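Local coordinates for protein ubiquitin-conjugating enzyme E2, putative (Trypanosoma cruzi, PDB 4DS2) that probably acts as a ubiquitin-conjugating (E2) enzyme, carrying activated ubiquitin as a thioester for transfer onto target proteins, at residues Y50-K55 and D122-V127; K15-L20 and F42-D47. One frame throughout, in Å; residues are numbered along the deposited sequence.

How the interactions relate
Both contacts belong to one layer of helices on one antiparallel sheet, and the centres of the two contacts lie about 9 Å apart. Interaction 2 comes first along the chain and closes before interaction 1 opens. It joins helix 11-27 to strand 40-46, which is outermost in the sheet. Interaction 1 joins the next strand, 51-57, to helix 120-132. The two strands are paired: I53 O lies 2.9 Å from D45 N, a probable hydrogen bond. The side chains of L54 and V44 also pack against each other. The strands therefore link an N-terminal helix to a helix from much later in the sequence, as in other UBC-fold proteins.

Interaction 1: Y50-K55 and D122-V127; sequences YNWILK and DVIKLV
The indole of W52 is the flat group here, and it meets I124 through one corner of its six-membered ring. CZ3 of W52 lies 4.3 Å from CD1 of I124, and the methyl comes at a slant to the ring plane. Other parts of the ring system are covered from outside the two segments. I13, L17 and L20 of helix 11-27 touch it, and the F77 ring meets it with the planes at about 45°. The indole N-H is also satisfied: NE1 of W52 is hydrogen-bonded to I49 O. This tie helps fix the turn of the buried ring.

The second meeting is purely aliphatic. L54 and I124 meet end to end through their methyls. CD1 of L54 is 3.7 Å from CG2 of I124, and the same CD1 is 4.1 Å from CD1 of I124. The leucine methyl thus touches both branches of the isoleucine. With chi1 of I124 at -59°, CG1 lies anti to the carbonyl carbon and CG2 anti to the backbone N, which turns both branches toward the leucine methyl.

W52 and L54 are two residues apart on the strand, so both point to the same face, toward the helix. I124 alone answers them from segment 122-127. All three are buried, and the two segments bury only 112 Å² between them, both sides summed. I41 of strand 40-46 touches both L54 and I124, so the cluster continues across to the neighbouring strand. This is helix-on-sheet core packing of the UBC fold, in which helix 120-132, later in the chain than the four strands, packs on one face of the sheet.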
loop_
_atom_site.group_PDB
_atom_site.type_symbol
_atom_site.label_atom_id
_atom_site.label_comp_id
_atom_site.label_asym_id
_atom_site.label_seq_id
_atom_site.Cartn_x
_atom_site.Cartn_y
_atom_site.Cartn_z
ATOM N N TYR A 50 -0.209 -2.022 16.684
ATOM C CA TYR A 50 0.898 -2.487 15.850
ATOM C C TYR A 50 0.460 -3.098 14.554
ATOM O O TYR A 50 1.290 -3.395 13.686
ATOM C CB TYR A 50 1.735 -3.513 16.627
ATOM C CG TYR A 50 2.452 -2.845 17.779
ATOM C CD1 TYR A 50 3.676 -2.200 17.580
ATOM C CD2 TYR A 50 1.856 -2.766 19.028
ATOM C CE1 TYR A 50 4.307 -1.558 18.617
ATOM C CE2 TYR A 50 2.472 -2.117 20.068
ATOM C CZ TYR A 50 3.696 -1.521 19.856
ATOM O OH TYR A 50 4.306 -0.911 20.902
ATOM N N ASN A 51 -0.849 -3.218 14.390
ATOM C CA ASN A 51 -1.395 -3.835 13.260
ATOM C C ASN A 51 -2.635 -3.074 12.796
ATOM O O ASN A 51 -3.683 -3.066 13.459
ATOM C CB ASN A 51 -1.680 -5.248 13.644
ATOM C CG ASN A 51 -1.425 -6.155 12.521
ATOM O OD1 ASN A 51 -2.025 -6.008 11.437
ATOM N ND2 ASN A 51 -0.455 -7.042 12.714
ATOM N N TRP A 52 -2.499 -2.379 11.669
ATOM C CA TRP A 52 -3.616 -1.627 11.126
ATOM C C TRP A 52 -4.099 -2.315 9.901
ATOM O O TRP A 52 -3.351 -2.488 8.986
ATOM C CB TRP A 52 -3.223 -0.218 10.732
ATOM C CG TRP A 52 -2.507 0.639 11.750
ATOM C CD1 TRP A 52 -2.198 0.357 13.082
ATOM C CD2 TRP A 52 -2.042 2.004 11.530
ATOM N NE1 TRP A 52 -1.568 1.417 13.669
ATOM C CE2 TRP A 52 -1.454 2.445 12.786
ATOM C CE3 TRP A 52 -2.065 2.880 10.447
ATOM C CZ2 TRP A 52 -0.903 3.710 12.931
ATOM C CZ3 TRP A 52 -1.508 4.155 10.598
ATOM C CH2 TRP A 52 -0.943 4.557 11.825
ATOM N N ILE A 53 -5.360 -2.726 9.902
ATOM C CA ILE A 53 -6.038 -3.290 8.729
ATOM C C ILE A 53 -6.779 -2.144 8.025
ATOM O O ILE A 53 -7.585 -1.436 8.641
ATOM C CB ILE A 53 -7.047 -4.398 9.126
ATOM C CG1 ILE A 53 -6.372 -5.451 10.051
ATOM C CG2 ILE A 53 -7.655 -5.050 7.867
ATOM C CD1 ILE A 53 -6.558 -5.254 11.541
ATOM N N LEU A 54 -6.476 -1.944 6.751
ATOM C CA LEU A 54 -7.100 -0.899 5.936
ATOM C C LEU A 54 -7.970 -1.476 4.782
ATOM O O LEU A 54 -7.705 -2.575 4.289
ATOM C CB LEU A 54 -6.024 -0.013 5.308
ATOM C CG LEU A 54 -4.936 0.699 6.117
ATOM C CD1 LEU A 54 -4.159 1.567 5.125
ATOM C CD2 LEU A 54 -5.490 1.548 7.243
ATOM N N LYS A 55 -8.979 -0.694 4.367
ATOM C CA LYS A 55 -9.734 -0.951 3.132
ATOM C C LYS A 55 -9.567 0.241 2.201
ATOM O O LYS A 55 -9.613 1.390 2.623
ATOM C CB LYS A 55 -11.202 -1.211 3.408
ATOM C CG LYS A 55 -11.448 -2.432 4.297
ATOM C CD LYS A 55 -12.922 -2.846 4.303
ATOM C CE LYS A 55 -13.314 -3.794 5.426
ATOM N NZ LYS A 55 -14.803 -3.832 5.527
ATOM N N ASP A 122 2.253 8.718 5.031
ATOM C CA ASP A 122 3.190 8.931 3.899
ATOM C C ASP A 122 3.646 7.594 3.322
ATOM O O ASP A 122 3.667 7.406 2.125
ATOM C CB ASP A 122 4.367 9.807 4.350
ATOM C CG ASP A 122 3.908 11.213 4.854
ATOM O OD1 ASP A 122 2.821 11.676 4.445
ATOM O OD2 ASP A 122 4.606 11.858 5.681
ATOM N N VAL A 123 3.921 6.639 4.197
ATOM C CA VAL A 123 4.274 5.287 3.807
ATOM C C VAL A 123 3.138 4.595 3.053
ATOM O O VAL A 123 3.360 3.821 2.105
ATOM C CB VAL A 123 4.566 4.424 5.060
ATOM C CG1 VAL A 123 4.823 2.979 4.654
ATOM C CG2 VAL A 123 5.697 5.022 5.897
ATOM N N ILE A 124 1.913 4.840 3.503
ATOM C CA ILE A 124 0.770 4.148 2.932
ATOM C C ILE A 124 0.482 4.726 1.560
ATOM O O ILE A 124 0.212 3.980 0.631
ATOM C CB ILE A 124 -0.485 4.193 3.843
ATOM C CG1 ILE A 124 -0.183 3.563 5.224
ATOM C CG2 ILE A 124 -1.648 3.438 3.181
ATOM C CD1 ILE A 124 -1.139 3.986 6.337
ATOM N N LYS A 125 0.570 6.047 1.433
ATOM C CA LYS A 125 0.318 6.679 0.156
ATOM C C LYS A 125 1.400 6.349 -0.853
ATOM O O LYS A 125 1.108 6.228 -2.030
ATOM C CB LYS A 125 0.136 8.181 0.316
ATOM C CG LYS A 125 -1.127 8.529 1.121
ATOM C CD LYS A 125 -1.461 10.022 1.085
ATOM C CE LYS A 125 -1.937 10.563 2.429
ATOM N NZ LYS A 125 -0.755 11.065 3.199
ATOM N N LEU A 126 2.637 6.186 -0.402
ATOM C CA LEU A 126 3.749 5.879 -1.315
ATOM C C LEU A 126 3.558 4.529 -1.969
ATOM O O LEU A 126 3.881 4.354 -3.144
ATOM C CB LEU A 126 5.121 5.920 -0.603
ATOM C CG LEU A 126 6.297 5.458 -1.487
ATOM C CD1 LEU A 126 7.623 5.968 -0.978
ATOM C CD2 LEU A 126 6.347 3.929 -1.631
ATOM N N VAL A 127 3.048 3.581 -1.193
ATOM C CA VAL A 127 2.918 2.193 -1.635
ATOM C C VAL A 127 1.743 2.008 -2.555
ATOM O O VAL A 127 1.846 1.262 -3.549
ATOM C CB VAL A 127 2.707 1.215 -0.478
ATOM C CG1 VAL A 127 2.154 -0.106 -0.998
ATOM C CG2 VAL A 127 4.016 1.013 0.294
#

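Interaction 2: K15-L20 and F42-D47; sequences KDLKLL and FSVDTD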
loop_
_atom_site.group_PDB
_atom_site.type_symbol
_atom_site.label_atom_id
_atom_site.label_comp_id
_atom_site.label_asym_id
_atom_site.label_seq_id
_atom_site.Cartn_x
_atom_site.Cartn_y
_atom_site.Cartn_z
ATOM N N LYS A 15 0.109 8.722 17.673
ATOM C CA LYS A 15 0.057 10.042 16.998
ATOM C C LYS A 15 -0.227 9.906 15.476
ATOM O O LYS A 15 -1.098 10.616 14.942
ATOM C CB LYS A 15 1.340 10.839 17.240
ATOM C CG LYS A 15 1.310 12.291 16.715
ATOM C CD LYS A 15 2.514 12.630 15.799
ATOM C CE LYS A 15 2.627 14.133 15.480
ATOM N NZ LYS A 15 3.800 14.582 14.648
ATOM N N ASP A 16 0.471 8.985 14.802
ATOM C CA ASP A 16 0.208 8.714 13.368
ATOM C C ASP A 16 -1.117 8.049 13.028
ATOM O O ASP A 16 -1.624 8.282 11.932
ATOM C CB ASP A 16 1.309 7.879 12.733
ATOM C CG ASP A 16 2.612 8.636 12.612
ATOM O OD1 ASP A 16 2.742 9.764 13.146
ATOM O OD2 ASP A 16 3.538 8.093 11.985
ATOM N N LEU A 17 -1.683 7.242 13.932
ATOM C CA LEU A 17 -3.014 6.667 13.716
ATOM C C LEU A 17 -4.068 7.786 13.820
ATOM O O LEU A 17 -4.901 7.936 12.934
ATOM C CB LEU A 17 -3.295 5.532 14.707
ATOM C CG LEU A 17 -4.669 4.847 14.572
ATOM C CD1 LEU A 17 -5.058 4.563 13.118
ATOM C CD2 LEU A 17 -4.662 3.600 15.438
ATOM N N LYS A 18 -4.002 8.583 14.892
ATOM C CA LYS A 18 -4.875 9.758 15.051
ATOM C C LYS A 18 -4.819 10.650 13.818
ATOM O O LYS A 18 -5.834 11.221 13.408
ATOM C CB LYS A 18 -4.467 10.572 16.276
ATOM C CG LYS A 18 -4.620 9.836 17.590
ATOM C CD LYS A 18 -4.194 10.679 18.801
ATOM C CE LYS A 18 -4.276 9.920 20.132
ATOM N NZ LYS A 18 -5.034 10.642 21.232
ATOM N N LEU A 19 -3.629 10.774 13.225
ATOM C CA LEU A 19 -3.454 11.661 12.046
ATOM C C LEU A 19 -4.081 11.031 10.801
ATOM O O LEU A 19 -4.721 11.738 10.035
ATOM C CB LEU A 19 -1.983 12.042 11.793
ATOM C CG LEU A 19 -1.545 13.400 12.404
ATOM C CD1 LEU A 19 -0.036 13.605 12.337
ATOM C CD2 LEU A 19 -2.219 14.605 11.763
ATOM N N LEU A 20 -3.917 9.710 10.628
ATOM C CA LEU A 20 -4.555 9.005 9.510
ATOM C C LEU A 20 -6.090 9.074 9.570
ATOM O O LEU A 20 -6.738 9.296 8.564
ATOM C CB LEU A 20 -4.125 7.549 9.471
ATOM C CG LEU A 20 -4.721 6.731 8.317
ATOM C CD1 LEU A 20 -4.383 7.317 6.959
ATOM C CD2 LEU A 20 -4.206 5.296 8.401
ATOM N N PHE A 42 -10.585 4.306 2.877
ATOM C CA PHE A 42 -11.932 4.607 3.420
ATOM C C PHE A 42 -12.351 3.842 4.714
ATOM O O PHE A 42 -13.410 4.123 5.276
ATOM C CB PHE A 42 -12.999 4.413 2.336
ATOM C CG PHE A 42 -13.236 2.974 1.952
ATOM C CD1 PHE A 42 -12.450 2.360 0.983
ATOM C CD2 PHE A 42 -14.257 2.233 2.561
ATOM C CE1 PHE A 42 -12.654 1.024 0.635
ATOM C CE2 PHE A 42 -14.475 0.904 2.215
ATOM C CZ PHE A 42 -13.670 0.298 1.253
ATOM N N SER A 43 -11.536 2.888 5.176
ATOM C CA SER A 43 -11.713 2.273 6.486
ATOM C C SER A 43 -10.363 1.933 7.101
ATOM O O SER A 43 -9.475 1.431 6.432
ATOM C CB SER A 43 -12.588 1.022 6.393
ATOM O OG SER A 43 -12.299 0.123 7.448
ATOM N N VAL A 44 -10.232 2.194 8.394
ATOM C CA VAL A 44 -9.035 1.880 9.172
ATOM C C VAL A 44 -9.470 1.216 10.471
ATOM O O VAL A 44 -9.939 1.882 11.376
ATOM C CB VAL A 44 -8.235 3.165 9.539
ATOM C CG1 VAL A 44 -7.064 2.819 10.443
ATOM C CG2 VAL A 44 -7.752 3.907 8.304
ATOM N N ASP A 45 -9.356 -0.097 10.558
ATOM C CA ASP A 45 -9.577 -0.822 11.828
ATOM C C ASP A 45 -8.143 -1.142 12.382
ATOM O O ASP A 45 -7.163 -1.031 11.633
ATOM C CB ASP A 45 -10.496 -2.069 11.593
ATOM C CG ASP A 45 -12.017 -1.685 11.200
ATOM O OD1 ASP A 45 -12.617 -0.699 11.695
ATOM O OD2 ASP A 45 -12.646 -2.386 10.380
ATOM N N THR A 46 -7.994 -1.486 13.664
ATOM C CA THR A 46 -6.678 -1.942 14.194
ATOM C C THR A 46 -6.825 -3.284 14.903
ATOM O O THR A 46 -7.945 -3.769 15.124
ATOM C CB THR A 46 -6.074 -1.014 15.255
ATOM O OG1 THR A 46 -6.825 -1.165 16.468
ATOM C CG2 THR A 46 -6.066 0.441 14.858
ATOM N N ASP A 47 -5.694 -3.866 15.280
ATOM C CA ASP A 47 -5.656 -5.144 15.976
ATOM C C ASP A 47 -4.371 -5.075 16.797
ATOM O O ASP A 47 -3.338 -5.625 16.374
ATOM C CB ASP A 47 -5.581 -6.273 14.948
ATOM C CG ASP A 47 -5.249 -7.623 15.568
ATOM O OD1 ASP A 47 -5.334 -7.781 16.796
ATOM O OD2 ASP A 47 -4.916 -8.545 14.796
#
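Apolar packing carries this contact, with L17 and L20 of the helix set against V44 and T46 of the strand. CD1 of L17 lies 3.8 Å from CG1 of V44, and the two side chains pass alongside, pointing opposite ways. L20 meets the other branch of the valine: its CD2 is 3.8 Å from CG2 of V44, and its CG is 4.1 Å from that same methyl. Each valine methyl thus has its own leucine, and L17 and L20 lie about one helix turn apart. In both leucines CG stands trans to the backbone N (chi1 -180° in L17 and -179° in L20), which carries the branched ends out to the strand.

A methyl contact of a polar residue comes next. CD2 of L17 is 3.5 Å from CG2 of T46, and the two side chains meet at a slant. T46 is exposed at this end of the contact, whereas L20 is buried.

Polar bonds lie outside the contact. D16, on the helix but not touching the strand, forms a salt bridge through OD2 with R12 and accepts hydrogen bonds there from Y81 OH and A120 N. On the strand, F42 and S43 both face K55, a classic beta bulge.

The axes of helix 15-20 and strand 42-46 come within 10.6 Å and run nearly antiparallel, at 154°. Further along helix 11-27, L21 and V24 also touch V44. From the neighbouring strand 51-57, W52 touches both L17 and L20, so the helix lies over the outermost strand and the one beside it.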